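Local coordinates for D-xylonate dehydratase (Caulobacter crescentus, PDB 5OYN), which catalyses the dehydration of D-xylonate to 2-dehydro-3-deoxy-D-arabinonate, and of D-gluconate with similar efficiency, using a [2Fe-2S] cluster and a magnesium ion, at residues D82-R85 against I90-E93; M92-H97 against V120-G125. One frame throughout, in Å; residues are numbered along the deposited sequence.

Contact 1: D82-R85 against I90-E93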
loop_
_atom_site.group_PDB
_atom_site.type_symbol
_atom_site.label_atom_id
_atom_site.label_comp_id
_atom_site.label_asym_id
_atom_site.label_seq_id
_atom_site.Cartn_x
_atom_site.Cartn_y
_atom_site.Cartn_z
ATOM N N ASP A 82 -5.329 -11.917 -6.124
ATOM C CA ASP A 82 -5.313 -12.140 -7.559
ATOM C C ASP A 82 -5.703 -13.574 -7.880
ATOM O O ASP A 82 -6.441 -13.818 -8.841
ATOM C CB ASP A 82 -3.934 -11.783 -8.130
ATOM C CG ASP A 82 -3.732 -10.264 -8.289
ATOM O OD1 ASP A 82 -4.642 -9.462 -7.937
ATOM O OD2 ASP A 82 -2.652 -9.868 -8.773
ATOM N N GLY A 83 -5.245 -14.535 -7.071
ATOM C CA GLY A 83 -5.636 -15.916 -7.291
ATOM C C GLY A 83 -7.134 -16.105 -7.170
ATOM O O GLY A 83 -7.779 -16.656 -8.064
ATOM N N ILE A 84 -7.707 -15.630 -6.059
ATOM C CA ILE A 84 -9.145 -15.709 -5.826
ATOM C C ILE A 84 -9.934 -15.111 -6.983
ATOM O O ILE A 84 -10.952 -15.668 -7.412
ATOM C CB ILE A 84 -9.491 -15.005 -4.507
ATOM C CG1 ILE A 84 -8.842 -15.729 -3.331
ATOM C CG2 ILE A 84 -11.001 -14.829 -4.373
ATOM C CD1 ILE A 84 -8.963 -14.957 -2.020
ATOM N N ARG A 85 -9.494 -13.961 -7.501
ATOM C CA ARG A 85 -10.295 -13.288 -8.520
ATOM C C ARG A 85 -10.185 -13.959 -9.884
ATOM O O ARG A 85 -11.177 -14.036 -10.618
ATOM C CB ARG A 85 -9.911 -11.809 -8.616
ATOM C CG ARG A 85 -11.007 -10.945 -8.052
ATOM C CD ARG A 85 -10.628 -9.503 -7.955
ATOM N NE ARG A 85 -11.230 -8.885 -6.778
ATOM C CZ ARG A 85 -12.514 -8.542 -6.684
ATOM N NH1 ARG A 85 -13.337 -8.755 -7.705
ATOM N NH2 ARG A 85 -12.975 -7.983 -5.567
ATOM N N ILE A 90 -14.551 -13.718 -4.527
ATOM C CA ILE A 90 -14.467 -12.334 -4.082
ATOM C C ILE A 90 -13.659 -12.331 -2.787
ATOM O O ILE A 90 -14.102 -12.896 -1.783
ATOM C CB ILE A 90 -15.860 -11.716 -3.859
ATOM C CG1 ILE A 90 -16.700 -11.780 -5.138
ATOM C CG2 ILE A 90 -15.749 -10.294 -3.345
ATOM C CD1 ILE A 90 -16.295 -10.770 -6.192
ATOM N N PRO A 91 -12.482 -11.719 -2.744
ATOM C CA PRO A 91 -11.688 -11.760 -1.513
ATOM C C PRO A 91 -12.144 -10.722 -0.497
ATOM O O PRO A 91 -12.700 -9.673 -0.834
ATOM C CB PRO A 91 -10.264 -11.477 -2.001
ATOM C CG PRO A 91 -10.431 -10.751 -3.304
ATOM C CD PRO A 91 -11.834 -10.930 -3.805
ATOM N N MET A 92 -11.905 -11.050 0.771
ATOM C CA MET A 92 -12.203 -10.197 1.925
ATOM C C MET A 92 -11.070 -10.433 2.915
ATOM O O MET A 92 -11.040 -11.471 3.591
ATOM C CB MET A 92 -13.543 -10.534 2.575
ATOM C CG MET A 92 -14.740 -10.022 1.858
ATOM S SD MET A 92 -15.072 -8.297 2.210
ATOM C CE MET A 92 -16.611 -8.076 1.294
ATOM N N GLU A 93 -10.145 -9.489 3.000
ATOM C CA GLU A 93 -9.048 -9.606 3.947
ATOM C C GLU A 93 -9.503 -9.040 5.279
ATOM O O GLU A 93 -10.261 -8.069 5.323
ATOM C CB GLU A 93 -7.811 -8.872 3.437
ATOM C CG GLU A 93 -6.562 -9.017 4.290
ATOM C CD GLU A 93 -5.492 -8.005 3.882
ATOM O OE1 GLU A 93 -4.447 -7.930 4.581
ATOM O OE2 GLU A 93 -5.696 -7.293 2.858
#
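Two side chains from the last turns of helix 73-87, Ile84 and Arg85, close on the Pro91 ring at the start of strand 90-95. Ile84 uses both branches. Its chi1 of -64° keeps CG1 beside the backbone N and leaves CG2 anti to it; Ile84 CG2 lies 3.7 Å from the backbone N of Ile90, while the extended ethyl arm brings CD1 to 3.7 Å from Pro91 CB. Arg85 leaves the helix to one side, and only its end reaches the proline: its chain is straight at chi2 and bends at chi3 (-145°), which carries the guanidinium across the proline at roughly a right angle. Pro91 CD sits over one face of that flat group, 3.6 Å from Arg85 NH2 and 3.7 Å from Arg85 NE. Ile90 starts out pointing away from the helix, yet its CD1 turns back to within 3.9 Å of Arg85 NH1, meeting the guanidinium obliquely. The polar end of Arg85 is held from outside the segments: NH1 forms salt bridges with Glu49 and with Asp86 of the second subunit, which probably fix its rotation. The contact is the second half of a right-handed beta-alpha-beta crossover, strand 56-61, helix 73-87, strand 90-95. Ile84 also rests on Ile57 and Ile59 of the adjacent parallel strand and on Ile254 and Val255 of helix 241-259, so it fills the layer between sheet and helices.

Contact 2: M92-H97 against V120-G125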
loop_
_atom_site.group_PDB
_atom_site.type_symbol
_atom_site.label_atom_id
_atom_site.label_comp_id
_atom_site.label_asym_id
_atom_site.label_seq_id
_atom_site.Cartn_x
_atom_site.Cartn_y
_atom_site.Cartn_z
ATOM N N MET A 92 -11.905 -11.050 0.771
ATOM C CA MET A 92 -12.203 -10.197 1.925
ATOM C C MET A 92 -11.070 -10.433 2.915
ATOM O O MET A 92 -11.040 -11.471 3.591
ATOM C CB MET A 92 -13.543 -10.534 2.575
ATOM C CG MET A 92 -14.740 -10.022 1.858
ATOM S SD MET A 92 -15.072 -8.297 2.210
ATOM C CE MET A 92 -16.611 -8.076 1.294
ATOM N N GLU A 93 -10.145 -9.489 3.000
ATOM C CA GLU A 93 -9.048 -9.606 3.947
ATOM C C GLU A 93 -9.503 -9.040 5.279
ATOM O O GLU A 93 -10.261 -8.069 5.323
ATOM C CB GLU A 93 -7.811 -8.872 3.437
ATOM C CG GLU A 93 -6.562 -9.017 4.290
ATOM C CD GLU A 93 -5.492 -8.005 3.882
ATOM O OE1 GLU A 93 -4.447 -7.930 4.581
ATOM O OE2 GLU A 93 -5.696 -7.293 2.858
ATOM N N PHE A 94 -9.073 -9.673 6.360
ATOM C CA PHE A 94 -9.454 -9.227 7.688
ATOM C C PHE A 94 -8.412 -9.731 8.659
ATOM O O PHE A 94 -7.675 -10.670 8.344
ATOM C CB PHE A 94 -10.854 -9.734 8.073
ATOM C CG PHE A 94 -10.956 -11.231 8.148
ATOM C CD1 PHE A 94 -10.662 -11.906 9.327
ATOM C CD2 PHE A 94 -11.346 -11.968 7.039
ATOM C CE1 PHE A 94 -10.750 -13.283 9.391
ATOM C CE2 PHE A 94 -11.435 -13.351 7.102
ATOM C CZ PHE A 94 -11.137 -14.003 8.276
ATOM N N PRO A 95 -8.306 -9.118 9.831
ATOM C CA PRO A 95 -7.217 -9.475 10.741
ATOM C C PRO A 95 -7.651 -10.404 11.858
ATOM O O PRO A 95 -8.849 -10.657 12.046
ATOM C CB PRO A 95 -6.791 -8.116 11.296
ATOM C CG PRO A 95 -8.067 -7.329 11.340
ATOM C CD PRO A 95 -8.982 -7.877 10.258
ATOM N N VAL A 96 -6.665 -10.907 12.600
ATOM C CA VAL A 96 -6.876 -11.684 13.805
ATOM C C VAL A 96 -6.034 -11.077 14.920
ATOM O O VAL A 96 -5.251 -10.156 14.702
ATOM C CB VAL A 96 -6.537 -13.179 13.611
ATOM C CG1 VAL A 96 -7.562 -13.827 12.711
ATOM C CG2 VAL A 96 -5.143 -13.339 13.030
ATOM N N HIS A 97 -6.213 -11.600 16.120
ATOM C CA HIS A 97 -5.377 -11.200 17.236
ATOM C C HIS A 97 -3.910 -11.416 16.862
ATOM O O HIS A 97 -3.563 -12.481 16.331
ATOM C CB HIS A 97 -5.770 -12.007 18.471
ATOM C CG HIS A 97 -4.990 -11.661 19.696
ATOM N ND1 HIS A 97 -5.065 -10.425 20.300
ATOM C CD2 HIS A 97 -4.109 -12.387 20.424
ATOM C CE1 HIS A 97 -4.266 -10.406 21.353
ATOM N NE2 HIS A 97 -3.673 -11.583 21.448
ATOM N N VAL A 120 -13.021 -17.792 15.112
ATOM C CA VAL A 120 -14.295 -18.493 14.906
ATOM C C VAL A 120 -15.457 -17.501 14.903
ATOM O O VAL A 120 -16.359 -17.596 14.062
ATOM C CB VAL A 120 -14.523 -19.636 15.935
ATOM C CG1 VAL A 120 -13.272 -20.480 16.154
ATOM C CG2 VAL A 120 -15.101 -19.144 17.267
ATOM N N GLU A 121 -15.448 -16.521 15.815
ATOM C CA GLU A 121 -16.485 -15.491 15.797
ATOM C C GLU A 121 -16.587 -14.844 14.416
ATOM O O GLU A 121 -17.677 -14.734 13.850
ATOM C CB GLU A 121 -16.206 -14.429 16.864
ATOM C CG GLU A 121 -16.624 -14.785 18.303
ATOM C CD GLU A 121 -17.847 -15.708 18.402
ATOM O OE1 GLU A 121 -17.647 -16.945 18.418
ATOM O OE2 GLU A 121 -18.995 -15.207 18.502
ATOM N N THR A 122 -15.445 -14.436 13.852
ATOM C CA THR A 122 -15.415 -13.807 12.533
ATOM C C THR A 122 -15.860 -14.775 11.440
ATOM O O THR A 122 -16.743 -14.454 10.638
ATOM C CB THR A 122 -14.001 -13.281 12.247
ATOM O OG1 THR A 122 -13.603 -12.380 13.284
ATOM C CG2 THR A 122 -13.924 -12.579 10.896
ATOM N N LEU A 123 -15.245 -15.965 11.378
ATOM C CA LEU A 123 -15.569 -16.911 10.305
ATOM C C LEU A 123 -17.042 -17.296 10.323
ATOM O O LEU A 123 -17.670 -17.451 9.267
ATOM C CB LEU A 123 -14.715 -18.168 10.427
ATOM C CG LEU A 123 -13.227 -18.079 10.117
ATOM C CD1 LEU A 123 -12.645 -19.484 10.137
ATOM C CD2 LEU A 123 -13.006 -17.425 8.779
ATOM N N HIS A 124 -17.612 -17.450 11.513
ATOM C CA HIS A 124 -18.998 -17.869 11.622
ATOM C C HIS A 124 -19.977 -16.703 11.583
ATOM O O HIS A 124 -21.109 -16.880 11.117
ATOM C CB HIS A 124 -19.187 -18.672 12.909
ATOM C CG HIS A 124 -20.593 -19.123 13.126
ATOM N ND1 HIS A 124 -21.182 -20.108 12.363
ATOM C CD2 HIS A 124 -21.538 -18.704 14.001
ATOM C CE1 HIS A 124 -22.426 -20.284 12.766
ATOM N NE2 HIS A 124 -22.666 -19.448 13.760
ATOM N N GLY A 125 -19.559 -15.507 12.025
ATOM C CA GLY A 125 -20.416 -14.342 12.167
ATOM C C GLY A 125 -20.572 -13.434 10.964
ATOM O O GLY A 125 -21.416 -12.531 11.005
HETATM O O HOH W 1 -10.701 -12.460 13.321
#
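The Phe94 side chain leaves the outermost strand, within this chain, of the parallel sheet in the alpha/beta part of the N-terminal dehydratase region, and heads toward helix 109-125. The tight part of the contact is its ring against two helix side chains. Thr122 CG2 stands over one face as a CH-pi contact, 3.9 Å from the Phe94 ring centroid and 27° off the ring normal. It is offset toward the rim, with its shortest approach, 3.6 Å, to Phe94 CE1. Leu123 comes across at about a right angle and sets CD2 3.9 Å from Phe94 CZ, meeting the ring obliquely. Leu119, one turn earlier on the helix, adds to the apolar cluster round Phe94. Phe94 CG lies between the backbone N and the carbonyl carbon (chi1 63°), a setting that directs the ring toward the helix. On Thr122 the chi1 of -56° splits the work between branches: the methyl is anti to the backbone N and meets the ring, while OG1 lies beside that N and hydrogen-bonds to Gly118 O, one turn back.

Beyond the ring the two segments separate, and the looser side is bridged by water instead of side chains. The Pro95 side chain starts away from the helix and packs on Pro95 of the third subunit; His97 of that subunit packs on Thr122. Here one water links strand end and helix: it donates to Pro95 O at 2.9 Å and sits 2.9 Å from Thr122 OG1.

Overall arrangement
From the N terminus, the chain runs through strand 56-61 and then helix 73-87, whose end enters contact 1. That contact closes a short loop, the last helical residues, 86-87, and a two-residue turn, 88-89, as the chain reverses into strand 90-95. The same strand carries on into contact 2, so the two follow one another along the chain and neither encloses the other. Their segments overlap at Met92 and Glu93, while the touching residues differ: Ile90 and Pro91 in contact 1, Phe94 in contact 2. Contact 2 closes a longer excursion, 98-119, when helix 109-125 returns to the strand. The centres of contact 1 and contact 2 are about 15 Å apart. Together they tie strand 90-95 to the helices before and after it.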